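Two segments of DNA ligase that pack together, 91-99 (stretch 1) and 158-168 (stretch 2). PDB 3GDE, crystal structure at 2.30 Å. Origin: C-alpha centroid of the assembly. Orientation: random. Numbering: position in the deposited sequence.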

# COMPACT_ATOMS: atom_id res chain seq x y z
N TYR A 91 9.79 -9.35 24.86
CA TYR A 91 10.80 -9.06 23.83
C TYR A 91 10.40 -7.92 22.88
O TYR A 91 11.26 -7.30 22.26
CB TYR A 91 11.13 -10.33 23.02
CG TYR A 91 11.93 -11.37 23.78
CD1 TYR A 91 11.30 -12.36 24.52
CD2 TYR A 91 13.33 -11.36 23.76
CE1 TYR A 91 12.02 -13.32 25.22
CE2 TYR A 91 14.07 -12.32 24.46
CZ TYR A 91 13.40 -13.30 25.18
OH TYR A 91 14.11 -14.26 25.88
N GLY A 92 9.10 -7.64 22.78
CA GLY A 92 8.60 -6.55 21.93
C GLY A 92 8.50 -6.91 20.45
O GLY A 92 8.15 -6.07 19.62
N ASP A 93 8.77 -8.18 20.12
CA ASP A 93 8.80 -8.64 18.73
C ASP A 93 8.63 -10.14 18.70
O ASP A 93 9.31 -10.85 19.44
CB ASP A 93 10.13 -8.25 18.08
CG ASP A 93 10.19 -8.62 16.62
OD1 ASP A 93 9.59 -7.91 15.79
OD2 ASP A 93 10.83 -9.64 16.30
N LEU A 94 7.73 -10.63 17.84
CA LEU A 94 7.52 -12.07 17.72
C LEU A 94 8.72 -12.77 17.07
O LEU A 94 8.96 -13.96 17.35
CB LEU A 94 6.22 -12.40 16.97
CG LEU A 94 5.67 -13.82 17.14
CD1 LEU A 94 5.26 -14.16 18.59
CD2 LEU A 94 4.50 -14.04 16.21
N GLY A 95 9.45 -12.05 16.22
CA GLY A 95 10.67 -12.56 15.59
C GLY A 95 11.69 -12.96 16.64
O GLY A 95 12.24 -14.06 16.59
N LEU A 96 11.93 -12.07 17.60
CA LEU A 96 12.87 -12.33 18.69
C LEU A 96 12.41 -13.45 19.61
O LEU A 96 13.23 -14.17 20.19
CB LEU A 96 13.15 -11.05 19.49
CG LEU A 96 13.84 -9.89 18.76
CD1 LEU A 96 13.91 -8.66 19.64
CD2 LEU A 96 15.24 -10.28 18.27
N VAL A 97 11.10 -13.61 19.73
CA VAL A 97 10.53 -14.72 20.49
C VAL A 97 10.74 -16.04 19.75
O VAL A 97 11.15 -17.03 20.37
CB VAL A 97 9.03 -14.51 20.78
CG1 VAL A 97 8.42 -15.76 21.43
CG2 VAL A 97 8.83 -13.29 21.68
N ALA A 98 10.44 -16.07 18.46
CA ALA A 98 10.67 -17.26 17.64
C ALA A 98 12.14 -17.70 17.72
O ALA A 98 12.42 -18.87 17.96
CB ALA A 98 10.24 -17.02 16.20
N GLU A 99 13.06 -16.75 17.56
CA GLU A 99 14.49 -16.98 17.70
C GLU A 99 14.84 -17.66 19.04
O GLU A 99 15.63 -18.60 19.08
CB GLU A 99 15.26 -15.68 17.55
CG GLU A 99 16.78 -15.84 17.61
CD GLU A 99 17.52 -14.52 17.80
OE1 GLU A 99 16.87 -13.46 17.96
OE2 GLU A 99 18.77 -14.55 17.81
N LEU A 158 11.81 -15.11 9.30
CA LEU A 158 10.63 -15.78 8.74
C LEU A 158 9.38 -15.19 9.37
O LEU A 158 8.40 -14.89 8.68
CB LEU A 158 10.68 -17.29 9.01
CG LEU A 158 10.84 -18.32 7.89
CD1 LEU A 158 11.23 -17.73 6.54
CD2 LEU A 158 11.81 -19.46 8.29
N THR A 159 9.44 -15.03 10.68
CA THR A 159 8.33 -14.51 11.46
C THR A 159 8.08 -13.05 11.09
O THR A 159 6.94 -12.66 10.82
CB THR A 159 8.62 -14.67 12.98
OG1 THR A 159 8.78 -16.06 13.28
CG2 THR A 159 7.50 -14.07 13.84
N ARG A 160 9.15 -12.25 11.04
CA ARG A 160 9.04 -10.83 10.71
C ARG A 160 8.56 -10.61 9.28
O ARG A 160 7.83 -9.65 9.00
CB ARG A 160 10.37 -10.12 10.94
CG ARG A 160 10.70 -9.96 12.42
CD ARG A 160 11.80 -8.96 12.64
NE ARG A 160 12.32 -8.98 14.00
CZ ARG A 160 13.43 -8.34 14.37
NH1 ARG A 160 14.12 -7.65 13.47
NH2 ARG A 160 13.86 -8.39 15.62
N LEU A 161 8.94 -11.52 8.39
CA LEU A 161 8.54 -11.49 6.99
C LEU A 161 7.03 -11.72 6.85
O LEU A 161 6.35 -10.93 6.21
CB LEU A 161 9.35 -12.52 6.17
CG LEU A 161 9.13 -12.73 4.67
CD1 LEU A 161 9.12 -11.41 3.89
CD2 LEU A 161 10.20 -13.68 4.11
N ILE A 162 6.53 -12.79 7.48
CA ILE A 162 5.09 -13.08 7.53
C ILE A 162 4.27 -11.91 8.13
O ILE A 162 3.16 -11.62 7.69
CB ILE A 162 4.80 -14.38 8.33
CG1 ILE A 162 5.37 -15.60 7.58
CG2 ILE A 162 3.28 -14.55 8.61
CD1 ILE A 162 5.51 -16.83 8.44
N LEU A 163 4.84 -11.25 9.14
CA LEU A 163 4.22 -10.09 9.78
C LEU A 163 4.49 -8.78 9.02
O LEU A 163 4.03 -7.72 9.44
CB LEU A 163 4.69 -9.97 11.24
CG LEU A 163 4.21 -11.12 12.14
CD1 LEU A 163 4.81 -11.05 13.53
CD2 LEU A 163 2.69 -11.17 12.21
N ASN A 164 5.25 -8.87 7.93
CA ASN A 164 5.55 -7.74 7.04
C ASN A 164 6.31 -6.54 7.64
O ASN A 164 6.34 -5.46 7.03
CB ASN A 164 4.28 -7.25 6.30
CG ASN A 164 3.57 -8.38 5.52
OD1 ASN A 164 2.33 -8.44 5.51
ND2 ASN A 164 4.34 -9.27 4.86
N GLU A 165 6.93 -6.72 8.81
CA GLU A 165 7.83 -5.71 9.39
C GLU A 165 9.19 -6.29 9.80
O GLU A 165 9.33 -6.91 10.86
CB GLU A 165 7.16 -4.85 10.52
CG GLU A 165 7.10 -5.43 11.94
CD GLU A 165 7.20 -4.36 13.10
OE1 GLU A 165 7.66 -3.20 12.89
OE2 GLU A 165 6.84 -4.72 14.24
N MET A 166 10.19 -6.08 8.94
CA MET A 166 11.53 -6.67 9.11
C MET A 166 12.37 -5.96 10.17
O MET A 166 13.29 -6.55 10.74
CB MET A 166 12.27 -6.66 7.76
CG MET A 166 11.63 -7.48 6.66
SD MET A 166 11.35 -9.19 7.15
CE MET A 166 12.90 -9.98 6.75
N ARG A 167 12.05 -4.68 10.40
CA ARG A 167 12.68 -3.82 11.43
C ARG A 167 14.16 -3.56 11.17
O ARG A 167 14.96 -3.55 12.10
CB ARG A 167 12.44 -4.37 12.84
CG ARG A 167 10.96 -4.46 13.21
CD ARG A 167 10.75 -5.09 14.59
NE ARG A 167 11.34 -4.29 15.67
CZ ARG A 167 10.63 -3.64 16.60
NH1 ARG A 167 9.31 -3.69 16.60
NH2 ARG A 167 11.27 -2.93 17.54
N LEU A 168 14.49 -3.33 9.91
CA LEU A 168 15.88 -3.17 9.47
C LEU A 168 16.18 -1.73 9.11
O LEU A 168 17.34 -1.37 8.85
CB LEU A 168 16.16 -4.05 8.23
CG LEU A 168 15.75 -5.53 8.30
CD1 LEU A 168 15.87 -6.20 6.92
CD2 LEU A 168 16.57 -6.26 9.35
O HOH W 1 8.50 -3.31 19.74

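Two helices meet here near their ends, the start of one beside the end of the other. Helix 94-99 and helix 158-162 run close to antiparallel, with 152° between their N-to-C directions and axes 8.4 Å apart at closest approach. The closest CA pair is G95 CA and T159 CA, 5.1 Å apart. What the glycine makes room for is the R160 side chain and the D93 cap: an ideal CB on G95 would point toward the other stretch and stand 2.8 Å from R160 CG and 2.5 Å from D93 OD2, both clashes. The bare CA instead leaves room for the arginine side chain, with G95 CA 4.1 Å from R160 CG.

The charged chemistry centres on D93, which sits at the N-cap position with its side chain directed toward stretch 2. D93 OD2 accepts from L96 N at 3.0 Å, closing the first turn of the helix with a capping bond. The same oxygen takes the salt bridge from R160, with R160 NE to D93 OD2 at 2.8 Å and good hydrogen-bond geometry; a second, weak bond runs from R160 NH2 to D93 OD2 at 3.3 Å. One carboxylate oxygen thus serves both as cap and as interhelix anchor, so fixing the start of the helix also fixes the acceptor for the arginine. The CA-to-CB bond of R160 points sideways, and the extended chain, chi2 and chi3 both t, brings its end nearer. Its guanidinium is held from its own stretch as well, since R160 NH1 donates to M166 O at 3.1 Å, tying the segment after the helix to the group that binds the cap.

The other oxygen, D93 OD1, lies among longer-range charges. R167 NE is 4.0 Å from D93 OD1, but the oxygen is well out of the guanidinium plane, so the attraction is electrostatic and no N-H points at it. E165 OE2 brings a like charge to 4.5 Å from D93 OD1, while R167 NH1 forms a salt bridge with E165 OE2 at 3.6 Å, placing a positive group near both acids. A water adds a lighter link: it donates to G92 O at 2.8 Å and accepts from R167 NH1 at 3.3 Å. G92 itself has positive phi, a conformation that favours glycine, as the chain leaves the preceding helix and turns into the cap.

Van der Waals contacts surround the polar centre. T159 points toward stretch 1, and T159 CG2 lies 3.8 Å from L94 CB and 3.7 Å from G95 N; T159 OG1, hydrogen-bonded elsewhere in the structure, is 3.4 Å from A98 CB, one turn further along. The apolar pair is L94 with L163, L94 CB meeting L163 CD1 at 4.0 Å. L96 CG approaches the guanidinium edge of R160, 3.5 Å from R160 NH2.

Beyond L163, N164, the first residue to leave helical phi/psi, closes the turn in a Schellman motif with positive phi, N164 N donating to L161 O at 2.9 Å while E165 N donates weakly to R160 O at 3.1 Å. The rule to read is economy: one glycine leaves room for the arginine and the cap, and one capping aspartate does double duty.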